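Local coordinates for aldehyde dehydrogenase family protein (Pseudomonas syringae pv. tomato, PDB 5IUV) that probably oxidises indole-3-acetaldehyde to the auxin indole-3-acetic acid with NAD+ as cofactor, as a member of the aldehyde dehydrogenase family, at residues S187-P192 with K229-H234; A163-N168 with C175-P180. All coordinates share one frame; numbering follows the deposited sequence.

Contacts 1 and 2 lie on one sheet of the NAD-binding fold, with their centres about 12 Å apart. The chain passes from strand 149-164 by way of helix 170-183 to strand 187-191, so contact 2 comes first. The two strands are parallel neighbours. Lys191 N lies 2.8 Å from Ala163 O, and Val189 O lies 2.9 Å from Ala163 N, both probable hydrogen bonds. Val188 of strand 187-191 also packs on helix 170-183, with Val188 CG1 3.7 Å from Leu178 CD2. Both contacts reach NAD. Lys191 of contact 1 and Val165 of contact 2 share the ribose hydroxyl O3B, and the side chain of Lys177 is about 4 Å from that of Glu267, the predicted active-site residue.

Contact 1: residues S187-P192 with K229-H234; sequences SVVLKP and KALALH. With NAD (nicotinamide-adenine-dinucleotide), chain C.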
ATOM      1  N   SER A 187     -14.948   3.305  21.193  1.00  5.89           N
ATOM      2  CA  SER A 187     -16.302   3.373  21.729  1.00  5.97           C
ATOM      3  C   SER A 187     -17.033   4.468  20.971  1.00 10.62           C
ATOM      4  O   SER A 187     -16.444   5.501  20.645  1.00 11.26           O
ATOM      5  CB  SER A 187     -16.309   3.665  23.232  1.00  6.17           C
ATOM      6  OG  SER A 187     -15.712   2.608  23.952  1.00  9.28           O
ATOM      7  N   VAL A 188     -18.309   4.238  20.683  1.00  9.81           N
ATOM      8  CA  VAL A 188     -19.090   5.183  19.899  1.00  9.27           C
ATOM      9  C   VAL A 188     -20.346   5.617  20.644  1.00 10.13           C
ATOM     10  O   VAL A 188     -21.057   4.786  21.205  1.00  8.32           O
ATOM     11  CB  VAL A 188     -19.495   4.572  18.533  1.00  7.32           C
ATOM     12  CG1 VAL A 188     -20.371   5.546  17.721  1.00  5.80           C
ATOM     13  CG2 VAL A 188     -18.255   4.193  17.750  1.00  5.67           C
ATOM     14  N   VAL A 189     -20.592   6.926  20.663  1.00  8.58           N
ATOM     15  CA  VAL A 189     -21.874   7.466  21.093  1.00  6.18           C
ATOM     16  C   VAL A 189     -22.619   7.951  19.854  1.00  7.80           C
ATOM     17  O   VAL A 189     -22.232   8.940  19.220  1.00  7.20           O
ATOM     18  CB  VAL A 189     -21.729   8.615  22.101  1.00 10.53           C
ATOM     19  CG1 VAL A 189     -23.112   9.117  22.540  1.00  7.63           C
ATOM     20  CG2 VAL A 189     -20.899   8.167  23.304  1.00 10.89           C
ATOM     21  N   LEU A 190     -23.675   7.224  19.512  1.00  8.90           N
ATOM     22  CA  LEU A 190     -24.475   7.485  18.325  1.00  8.60           C
ATOM     23  C   LEU A 190     -25.664   8.381  18.657  1.00  8.70           C
ATOM     24  O   LEU A 190     -26.415   8.103  19.595  1.00  9.11           O
ATOM     25  CB  LEU A 190     -24.955   6.159  17.729  1.00  8.84           C
ATOM     26  CG  LEU A 190     -25.870   6.195  16.508  1.00  9.52           C
ATOM     27  CD1 LEU A 190     -25.179   6.859  15.326  1.00  9.68           C
ATOM     28  CD2 LEU A 190     -26.282   4.775  16.158  1.00 10.07           C
ATOM     29  N   LYS A 191     -25.818   9.455  17.888  1.00  7.95           N
ATOM     30  CA  LYS A 191     -26.914  10.406  18.069  1.00  8.33           C
ATOM     31  C   LYS A 191     -27.723  10.458  16.782  1.00  7.84           C
ATOM     32  O   LYS A 191     -27.395  11.210  15.866  1.00  7.34           O
ATOM     33  CB  LYS A 191     -26.381  11.803  18.419  1.00 10.21           C
ATOM     34  CG  LYS A 191     -27.275  12.637  19.340  1.00 10.42           C
ATOM     35  CD  LYS A 191     -28.636  12.960  18.719  1.00 10.57           C
ATOM     36  CE  LYS A 191     -28.539  13.910  17.534  1.00 10.66           C
ATOM     37  NZ  LYS A 191     -29.882  14.222  16.958  1.00 10.86           N
ATOM     38  N   PRO A 192     -28.788   9.652  16.708  1.00  8.31           N
ATOM     39  CA  PRO A 192     -29.648   9.647  15.526  1.00  6.85           C
ATOM     40  C   PRO A 192     -30.466  10.929  15.413  1.00  8.46           C
ATOM     41  O   PRO A 192     -30.670  11.643  16.402  1.00  7.97           O
ATOM     42  CB  PRO A 192     -30.564   8.436  15.765  1.00  9.05           C
ATOM     43  CG  PRO A 192     -30.678   8.370  17.254  1.00  8.46           C
ATOM     44  CD  PRO A 192     -29.302   8.766  17.768  1.00  8.10           C
ATOM     45  N   LYS A 229     -25.368  18.943  20.146  1.00  9.80           N
ATOM     46  CA  LYS A 229     -24.461  20.023  20.514  1.00 12.93           C
ATOM     47  C   LYS A 229     -23.582  19.660  21.708  1.00 14.67           C
ATOM     48  O   LYS A 229     -22.381  19.955  21.714  1.00 12.72           O
ATOM     49  CB  LYS A 229     -25.264  21.295  20.833  1.00 11.90           C
ATOM     50  CG  LYS A 229     -24.419  22.472  21.310  1.00 14.11           C
ATOM     51  CD  LYS A 229     -25.309  23.670  21.633  1.00 16.79           C
ATOM     52  CE  LYS A 229     -24.490  24.926  21.862  1.00 23.45           C
ATOM     53  NZ  LYS A 229     -25.353  26.134  22.007  1.00 29.12           N
ATOM     54  N   ALA A 230     -24.180  19.029  22.717  1.00  7.48           N
ATOM     55  CA  ALA A 230     -23.450  18.637  23.922  1.00  7.39           C
ATOM     56  C   ALA A 230     -22.310  17.668  23.613  1.00  8.99           C
ATOM     57  O   ALA A 230     -21.219  17.769  24.188  1.00  9.11           O
ATOM     58  CB  ALA A 230     -24.409  18.020  24.947  1.00  9.03           C
ATOM     59  N   LEU A 231     -22.562  16.728  22.709  1.00  7.44           N
ATOM     60  CA  LEU A 231     -21.527  15.791  22.284  1.00  7.97           C
ATOM     61  C   LEU A 231     -20.404  16.502  21.526  1.00  8.22           C
ATOM     62  O   LEU A 231     -19.229  16.219  21.739  1.00  7.00           O
ATOM     63  CB  LEU A 231     -22.132  14.679  21.414  1.00  9.73           C
ATOM     64  CG  LEU A 231     -22.972  13.608  22.129  1.00  9.57           C
ATOM     65  CD1 LEU A 231     -23.697  12.712  21.123  1.00  9.50           C
ATOM     66  CD2 LEU A 231     -22.103  12.767  23.055  1.00 10.33           C
ATOM     67  N   ALA A 232     -20.772  17.420  20.639  1.00  7.91           N
ATOM     68  CA  ALA A 232     -19.786  18.147  19.839  1.00 10.09           C
ATOM     69  C   ALA A 232     -18.920  19.083  20.686  1.00 10.52           C
ATOM     70  O   ALA A 232     -17.772  19.376  20.333  1.00 10.33           O
ATOM     71  CB  ALA A 232     -20.478  18.925  18.743  1.00 12.14           C
ATOM     72  N   LEU A 233     -19.462  19.547  21.803  1.00  9.02           N
ATOM     73  CA  LEU A 233     -18.711  20.410  22.715  1.00  9.81           C
ATOM     74  C   LEU A 233     -18.029  19.641  23.848  1.00  9.43           C
ATOM     75  O   LEU A 233     -17.356  20.242  24.686  1.00  9.07           O
ATOM     76  CB  LEU A 233     -19.632  21.470  23.325  1.00 10.83           C
ATOM     77  CG  LEU A 233     -20.068  22.626  22.431  1.00 10.94           C
ATOM     78  CD1 LEU A 233     -21.237  23.372  23.066  1.00  9.72           C
ATOM     79  CD2 LEU A 233     -18.891  23.565  22.204  1.00 10.75           C
ATOM     80  N   HIS A 234     -18.207  18.325  23.893  1.00  9.20           N
ATOM     81  CA  HIS A 234     -17.716  17.570  25.050  1.00 10.32           C
ATOM     82  C   HIS A 234     -16.190  17.516  25.086  1.00 10.23           C
ATOM     83  O   HIS A 234     -15.549  17.260  24.072  1.00 10.18           O
ATOM     84  CB  HIS A 234     -18.286  16.151  25.073  1.00  7.57           C
ATOM     85  CG  HIS A 234     -18.273  15.537  26.439  1.00 10.65           C
ATOM     86  ND1 HIS A 234     -17.127  15.035  27.017  1.00 11.56           N
ATOM     87  CD2 HIS A 234     -19.258  15.372  27.352  1.00 11.57           C
ATOM     88  CE1 HIS A 234     -17.410  14.576  28.225  1.00 12.14           C
ATOM     89  NE2 HIS A 234     -18.698  14.765  28.451  1.00 12.01           N
TER
HETATM   90  PA  NAD C 700     -29.129  18.486   9.866  1.00 19.45           P
HETATM   91  O1A NAD C 700     -27.880  19.218   9.553  1.00 13.32           O
HETATM   92  O2A NAD C 700     -30.299  19.380  10.223  1.00 21.98           O
HETATM   93  O5B NAD C 700     -28.880  17.462  11.040  1.00 15.41           O
HETATM   94  C5B NAD C 700     -28.130  16.234  10.937  1.00 16.22           C
HETATM   95  C4B NAD C 700     -27.947  15.707  12.339  1.00 15.78           C
HETATM   96  O4B NAD C 700     -27.304  16.721  13.141  1.00 15.93           O
HETATM   97  C3B NAD C 700     -29.205  15.296  13.110  1.00 31.86           C
HETATM   98  O3B NAD C 700     -28.950  14.159  13.928  1.00 37.62           O
HETATM   99  C2B NAD C 700     -29.496  16.528  13.969  1.00 27.63           C
HETATM  100  O2B NAD C 700     -30.247  16.211  15.137  1.00 15.53           O
HETATM  101  C1B NAD C 700     -28.078  16.988  14.292  1.00 17.08           C
HETATM  102  N9A NAD C 700     -27.907  18.394  14.648  1.00 13.18           N
HETATM  103  C8A NAD C 700     -28.708  19.451  14.305  1.00  9.88           C
HETATM  104  N7A NAD C 700     -28.357  20.591  14.851  1.00 10.67           N
HETATM  105  C5A NAD C 700     -27.224  20.264  15.590  1.00  9.73           C
HETATM  106  C6A NAD C 700     -26.341  21.044  16.365  1.00  9.98           C
HETATM  107  N6A NAD C 700     -26.505  22.351  16.596  1.00 11.79           N
HETATM  108  N1A NAD C 700     -25.277  20.416  16.922  1.00 10.90           N
HETATM  109  C2A NAD C 700     -25.131  19.101  16.730  1.00 10.88           C
HETATM  110  N3A NAD C 700     -25.904  18.263  16.034  1.00  9.95           N
HETATM  111  C4A NAD C 700     -26.939  18.914  15.473  1.00 11.33           C
HETATM  112  O3  NAD C 700     -29.546  17.596   8.597  1.00 29.48           O
HETATM  113  PN  NAD C 700     -30.795  16.642   8.268  1.00 38.13           P
HETATM  114  O1N NAD C 700     -31.935  17.536   7.954  1.00 39.42           O
HETATM  115  O2N NAD C 700     -30.939  15.646   9.355  1.00 34.22           O
HETATM  116  O5D NAD C 700     -30.292  15.840   6.981  1.00 41.32           O
HETATM  117  C5D NAD C 700     -30.359  16.396   5.650  1.00 37.67           C
HETATM  118  C4D NAD C 700     -28.968  16.825   5.250  1.00 36.96           C
HETATM  119  O4D NAD C 700     -28.085  15.680   5.283  1.00 44.24           O
HETATM  120  C3D NAD C 700     -28.844  17.375   3.835  1.00 39.08           C
HETATM  121  O3D NAD C 700     -28.064  18.567   3.844  1.00 37.72           O
HETATM  122  C2D NAD C 700     -28.143  16.224   3.104  1.00 42.46           C
HETATM  123  O2D NAD C 700     -27.347  16.585   1.978  1.00 44.84           O
HETATM  124  C1D NAD C 700     -27.217  15.655   4.202  1.00 43.68           C
HETATM  125  N1N NAD C 700     -26.822  14.219   3.881  1.00 42.41           N
HETATM  126  C2N NAD C 700     -25.457  14.030   3.553  1.00 41.71           C
HETATM  127  C3N NAD C 700     -24.983  12.751   3.303  1.00 40.59           C
HETATM  128  C7N NAD C 700     -23.561  12.484   2.878  1.00 36.70           C
HETATM  129  O7N NAD C 700     -22.820  13.437   2.558  1.00 38.19           O
HETATM  130  N7N NAD C 700     -23.187  11.234   2.754  1.00 29.96           N
HETATM  131  C4N NAD C 700     -25.878  11.680   3.361  1.00 41.24           C
HETATM  132  C5N NAD C 700     -27.220  11.895   3.653  1.00 42.19           C
HETATM  133  C6N NAD C 700     -27.674  13.177   3.916  1.00 42.32           C
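A chi1 of -179° puts Val189 CG1 opposite the backbone N, and a chi1 of -74° sets Leu231 CG beside its own backbone N. These torsions bring Val189 CG1 against both methyls of Leu231, at 3.8 Å from CD2 and 3.9 Å from CD1. Leu231 is the residue of segment 229-234 that touches the strand, and it reaches two residues on the same side of it. Its CD1 also meets the base of Lys191, 3.9 Å from CB. This is small, buried, apolar helix-on-sheet packing in the Rossmann-like NAD-binding domain of an aldehyde dehydrogenase. No hydrogen bond crosses it.

Lys191 ends the strand and serves the adenosine ribose. Its chain starts toward the helix, then bends at chi2 and chi3 and carries its amine to NAD. Lys191 NZ bonds NAD O2B at 2.7 Å and NAD O3B at 3.2 Å, so it grips both ribose hydroxyls. It also bonds Pro192 O at 2.8 Å, coming from above the carbonyl plane. Gly222 O is a further acceptor. At the adenine, Lys229 N lies 3.4 Å from NAD C2A.

Strand 187-191 pairs in parallel with strands 149-164 and 217-219. Helix 224-232 covers the Val189 and Lys191 side of this strand, while Val188 and Leu190 face helix 170-183. Beyond the contact, Lys229 and Ala232 touch Tyr255 of helix 246-258.

Contact 2: residues A163-N168 with C175-P180; sequences AIVPWN and CWKLGP. With NAD (nicotinamide-adenine-dinucleotide), chain C.
This is a buried strand-to-helix contact inside a beta-alpha-beta unit of the Rossmann-like NAD-binding fold. Segment 163-168 is the end of strand 149-164 and the loop after it. Segment 175-180 belongs to helix 170-183, which leads on to strand 187-191.

Lys177 carries the helix side with the aliphatic part of its chain. Its CB lies 4.2 Å from Ala163 CB, and its CG lies 4.0 Å from Val165 CG1. Val165 and Lys177 lie alongside one another, pointing opposite ways. A chi1 of -48° lays Lys177 CG against Val165; after a bend at chi2 the chain straightens and carries its amine to a salt bridge with Asp478 and a hydrogen bond with Thr243. No hydrogen bond joins the two segments.

Ala163 and Val165 point to the helix. Ile164 points the other way, to the cofactor, and its CG2 lies 3.2 Å from NAD O4B. Helix thus lies on one side of the strand end and the residue after it, and the ribose on the other. NAD O3B donates to Val165 O at 2.7 Å.

The loop then follows NAD toward its nicotinamide end. Pro166 CB lies 3.4 Å from NAD O5D. Asn168, which contacts (indol-3-yl)acetate in a structure of this protein, turns OD1 and ND2 of its amide to the nicotinamide ring, each 3.2 Å from NAD C5N. Its ND2 bonds Glu300 O. At the pyrophosphate, Trp167 NE1 makes a weak hydrogen bond to NAD O1N at 3.0 Å, bent to 137°, with the oxygen near the plane of the indole at its edge.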
ATOM      1  N   ALA A 163     -20.984  10.079  16.883  1.00  7.84           N
ATOM      2  CA  ALA A 163     -21.503   9.995  15.523  1.00  6.07           C
ATOM      3  C   ALA A 163     -22.893  10.612  15.456  1.00  7.66           C
ATOM      4  O   ALA A 163     -23.829  10.127  16.086  1.00  7.83           O
ATOM      5  CB  ALA A 163     -21.541   8.559  15.053  1.00  5.95           C
ATOM      6  N   ILE A 164     -23.011  11.684  14.681  1.00  7.25           N
ATOM      7  CA  ILE A 164     -24.267  12.398  14.518  1.00  8.61           C
ATOM      8  C   ILE A 164     -24.748  12.184  13.082  1.00  8.95           C
ATOM      9  O   ILE A 164     -24.054  12.549  12.128  1.00  8.35           O
ATOM     10  CB  ILE A 164     -24.097  13.904  14.820  1.00  7.86           C
ATOM     11  CG1 ILE A 164     -23.609  14.110  16.258  1.00  8.12           C
ATOM     12  CG2 ILE A 164     -25.400  14.648  14.612  1.00  8.39           C
ATOM     13  CD1 ILE A 164     -23.174  15.535  16.554  1.00  8.22           C
ATOM     14  N   VAL A 165     -25.925  11.582  12.936  1.00  8.39           N
ATOM     15  CA  VAL A 165     -26.402  11.131  11.629  1.00  9.44           C
ATOM     16  C   VAL A 165     -27.795  11.689  11.296  1.00 11.31           C
ATOM     17  O   VAL A 165     -28.525  12.116  12.193  1.00  9.02           O
ATOM     18  CB  VAL A 165     -26.409   9.585  11.564  1.00 12.75           C
ATOM     19  CG1 VAL A 165     -24.977   9.050  11.677  1.00 12.61           C
ATOM     20  CG2 VAL A 165     -27.296   8.998  12.653  1.00 10.26           C
ATOM     21  N   PRO A 166     -28.154  11.710   9.997  1.00 11.30           N
ATOM     22  CA  PRO A 166     -29.411  12.317   9.560  1.00 10.74           C
ATOM     23  C   PRO A 166     -30.544  11.312   9.405  1.00 11.26           C
ATOM     24  O   PRO A 166     -30.398  10.141   9.764  1.00 11.24           O
ATOM     25  CB  PRO A 166     -29.039  12.906   8.202  1.00 10.98           C
ATOM     26  CG  PRO A 166     -28.110  11.866   7.645  1.00 10.43           C
ATOM     27  CD  PRO A 166     -27.331  11.316   8.837  1.00 10.79           C
ATOM     28  N   TRP A 167     -31.652  11.766   8.833  1.00 11.42           N
ATOM     29  CA  TRP A 167     -32.873  10.966   8.793  1.00  9.34           C
ATOM     30  C   TRP A 167     -33.170  10.307   7.445  1.00 10.66           C
ATOM     31  O   TRP A 167     -34.111   9.525   7.347  1.00 11.81           O
ATOM     32  CB  TRP A 167     -34.069  11.837   9.200  1.00 10.06           C
ATOM     33  CG  TRP A 167     -34.156  13.119   8.414  1.00 14.10           C
ATOM     34  CD1 TRP A 167     -33.737  14.355   8.814  1.00 16.92           C
ATOM     35  CD2 TRP A 167     -34.673  13.282   7.086  1.00 14.94           C
ATOM     36  NE1 TRP A 167     -33.975  15.280   7.826  1.00 17.62           N
ATOM     37  CE2 TRP A 167     -34.542  14.647   6.752  1.00 16.05           C
ATOM     38  CE3 TRP A 167     -35.233  12.409   6.150  1.00 15.80           C
ATOM     39  CZ2 TRP A 167     -34.951  15.157   5.524  1.00 18.17           C
ATOM     40  CZ3 TRP A 167     -35.632  12.917   4.925  1.00 18.26           C
ATOM     41  CH2 TRP A 167     -35.496  14.281   4.626  1.00 19.00           C
ATOM     42  N   ASN A 168     -32.390  10.604   6.401  1.00 10.75           N
ATOM     43  CA  ASN A 168     -32.791  10.146   5.068  1.00 13.13           C
ATOM     44  C   ASN A 168     -32.415   8.687   4.801  1.00 13.05           C
ATOM     45  O   ASN A 168     -33.124   7.989   4.074  1.00 12.94           O
ATOM     46  CB  ASN A 168     -32.216  11.053   3.979  1.00 14.25           C
ATOM     47  CG  ASN A 168     -30.705  10.996   3.899  1.00 18.19           C
ATOM     48  OD1 ASN A 168     -30.016  10.919   4.919  1.00 20.11           O
ATOM     49  ND2 ASN A 168     -30.179  11.036   2.680  1.00 19.78           N
ATOM     50  N   CYS A 175     -24.625   2.929  10.059  1.00 10.21           N
ATOM     51  CA  CYS A 175     -23.716   1.812   9.813  1.00  7.88           C
ATOM     52  C   CYS A 175     -22.457   2.220   9.045  1.00 10.22           C
ATOM     53  O   CYS A 175     -21.389   1.640   9.248  1.00  7.42           O
ATOM     54  CB  CYS A 175     -24.446   0.699   9.064  1.00  6.35           C
ATOM     55  SG  CYS A 175     -25.639  -0.181  10.096  1.00 13.00           S
ATOM     56  N   TRP A 176     -22.584   3.203   8.152  1.00  6.15           N
ATOM     57  CA  TRP A 176     -21.410   3.774   7.502  1.00  8.06           C
ATOM     58  C   TRP A 176     -20.407   4.306   8.515  1.00  8.02           C
ATOM     59  O   TRP A 176     -19.201   4.262   8.274  1.00  8.14           O
ATOM     60  CB  TRP A 176     -21.800   4.900   6.546  1.00  9.11           C
ATOM     61  CG  TRP A 176     -22.280   4.428   5.217  1.00 12.46           C
ATOM     62  CD1 TRP A 176     -22.701   3.171   4.889  1.00 12.39           C
ATOM     63  CD2 TRP A 176     -22.387   5.211   4.025  1.00 12.86           C
ATOM     64  NE1 TRP A 176     -23.067   3.127   3.563  1.00 10.67           N
ATOM     65  CE2 TRP A 176     -22.878   4.366   3.010  1.00 12.79           C
ATOM     66  CE3 TRP A 176     -22.115   6.549   3.719  1.00 12.67           C
ATOM     67  CZ2 TRP A 176     -23.112   4.816   1.709  1.00 13.35           C
ATOM     68  CZ3 TRP A 176     -22.335   6.993   2.425  1.00 13.89           C
ATOM     69  CH2 TRP A 176     -22.832   6.126   1.435  1.00 14.82           C
ATOM     70  N   LYS A 177     -20.900   4.819   9.641  1.00  8.88           N
ATOM     71  CA  LYS A 177     -20.021   5.295  10.708  1.00  8.69           C
ATOM     72  C   LYS A 177     -19.627   4.144  11.627  1.00  7.93           C
ATOM     73  O   LYS A 177     -18.454   3.991  11.935  1.00  7.32           O
ATOM     74  CB  LYS A 177     -20.680   6.408  11.546  1.00 10.50           C
ATOM     75  CG  LYS A 177     -21.337   7.556  10.763  1.00  8.83           C
ATOM     76  CD  LYS A 177     -20.343   8.338   9.921  1.00 11.07           C
ATOM     77  CE  LYS A 177     -21.014   9.573   9.309  1.00 15.00           C
ATOM     78  NZ  LYS A 177     -20.198  10.216   8.232  1.00 16.69           N
ATOM     79  N   LEU A 178     -20.604   3.347  12.065  1.00  6.85           N
ATOM     80  CA  LEU A 178     -20.351   2.297  13.055  1.00  7.22           C
ATOM     81  C   LEU A 178     -19.387   1.228  12.556  1.00  7.43           C
ATOM     82  O   LEU A 178     -18.574   0.707  13.319  1.00  8.53           O
ATOM     83  CB  LEU A 178     -21.659   1.620  13.480  1.00  6.65           C
ATOM     84  CG  LEU A 178     -22.677   2.441  14.266  1.00 11.16           C
ATOM     85  CD1 LEU A 178     -23.843   1.548  14.678  1.00 12.60           C
ATOM     86  CD2 LEU A 178     -22.033   3.077  15.469  1.00 12.36           C
ATOM     87  N   GLY A 179     -19.499   0.886  11.280  1.00  6.09           N
ATOM     88  CA  GLY A 179     -18.631  -0.120  10.691  1.00  8.12           C
ATOM     89  C   GLY A 179     -17.153   0.103  10.979  1.00  8.63           C
ATOM     90  O   GLY A 179     -16.540  -0.660  11.717  1.00  7.50           O
ATOM     91  N   PRO A 180     -16.570   1.154  10.390  1.00  5.49           N
ATOM     92  CA  PRO A 180     -15.154   1.472  10.624  1.00  5.50           C
ATOM     93  C   PRO A 180     -14.839   1.925  12.060  1.00  6.63           C
ATOM     94  O   PRO A 180     -13.768   1.589  12.574  1.00  6.93           O
ATOM     95  CB  PRO A 180     -14.879   2.602   9.617  1.00  5.45           C
ATOM     96  CG  PRO A 180     -16.238   3.162   9.285  1.00  6.88           C
ATOM     97  CD  PRO A 180     -17.172   2.006   9.352  1.00  6.16           C
TER
HETATM   98  PA  NAD C 700     -29.129  18.486   9.866  1.00 19.45           P
HETATM   99  O1A NAD C 700     -27.880  19.218   9.553  1.00 13.32           O
HETATM  100  O2A NAD C 700     -30.299  19.380  10.223  1.00 21.98           O
HETATM  101  O5B NAD C 700     -28.880  17.462  11.040  1.00 15.41           O
HETATM  102  C5B NAD C 700     -28.130  16.234  10.937  1.00 16.22           C
HETATM  103  C4B NAD C 700     -27.947  15.707  12.339  1.00 15.78           C
HETATM  104  O4B NAD C 700     -27.304  16.721  13.141  1.00 15.93           O
HETATM  105  C3B NAD C 700     -29.205  15.296  13.110  1.00 31.86           C
HETATM  106  O3B NAD C 700     -28.950  14.159  13.928  1.00 37.62           O
HETATM  107  C2B NAD C 700     -29.496  16.528  13.969  1.00 27.63           C
HETATM  108  O2B NAD C 700     -30.247  16.211  15.137  1.00 15.53           O
HETATM  109  C1B NAD C 700     -28.078  16.988  14.292  1.00 17.08           C
HETATM  110  N9A NAD C 700     -27.907  18.394  14.648  1.00 13.18           N
HETATM  111  C8A NAD C 700     -28.708  19.451  14.305  1.00  9.88           C
HETATM  112  N7A NAD C 700     -28.357  20.591  14.851  1.00 10.67           N
HETATM  113  C5A NAD C 700     -27.224  20.264  15.590  1.00  9.73           C
HETATM  114  C6A NAD C 700     -26.341  21.044  16.365  1.00  9.98           C
HETATM  115  N6A NAD C 700     -26.505  22.351  16.596  1.00 11.79           N
HETATM  116  N1A NAD C 700     -25.277  20.416  16.922  1.00 10.90           N
HETATM  117  C2A NAD C 700     -25.131  19.101  16.730  1.00 10.88           C
HETATM  118  N3A NAD C 700     -25.904  18.263  16.034  1.00  9.95           N
HETATM  119  C4A NAD C 700     -26.939  18.914  15.473  1.00 11.33           C
HETATM  120  O3  NAD C 700     -29.546  17.596   8.597  1.00 29.48           O
HETATM  121  PN  NAD C 700     -30.795  16.642   8.268  1.00 38.13           P
HETATM  122  O1N NAD C 700     -31.935  17.536   7.954  1.00 39.42           O
HETATM  123  O2N NAD C 700     -30.939  15.646   9.355  1.00 34.22           O
HETATM  124  O5D NAD C 700     -30.292  15.840   6.981  1.00 41.32           O
HETATM  125  C5D NAD C 700     -30.359  16.396   5.650  1.00 37.67           C
HETATM  126  C4D NAD C 700     -28.968  16.825   5.250  1.00 36.96           C
HETATM  127  O4D NAD C 700     -28.085  15.680   5.283  1.00 44.24           O
HETATM  128  C3D NAD C 700     -28.844  17.375   3.835  1.00 39.08           C
HETATM  129  O3D NAD C 700     -28.064  18.567   3.844  1.00 37.72           O
HETATM  130  C2D NAD C 700     -28.143  16.224   3.104  1.00 42.46           C
HETATM  131  O2D NAD C 700     -27.347  16.585   1.978  1.00 44.84           O
HETATM  132  C1D NAD C 700     -27.217  15.655   4.202  1.00 43.68           C
HETATM  133  N1N NAD C 700     -26.822  14.219   3.881  1.00 42.41           N
HETATM  134  C2N NAD C 700     -25.457  14.030   3.553  1.00 41.71           C
HETATM  135  C3N NAD C 700     -24.983  12.751   3.303  1.00 40.59           C
HETATM  136  C7N NAD C 700     -23.561  12.484   2.878  1.00 36.70           C
HETATM  137  O7N NAD C 700     -22.820  13.437   2.558  1.00 38.19           O
HETATM  138  N7N NAD C 700     -23.187  11.234   2.754  1.00 29.96           N
HETATM  139  C4N NAD C 700     -25.878  11.680   3.361  1.00 41.24           C
HETATM  140  C5N NAD C 700     -27.220  11.895   3.653  1.00 42.19           C
HETATM  141  C6N NAD C 700     -27.674  13.177   3.916  1.00 42.32           C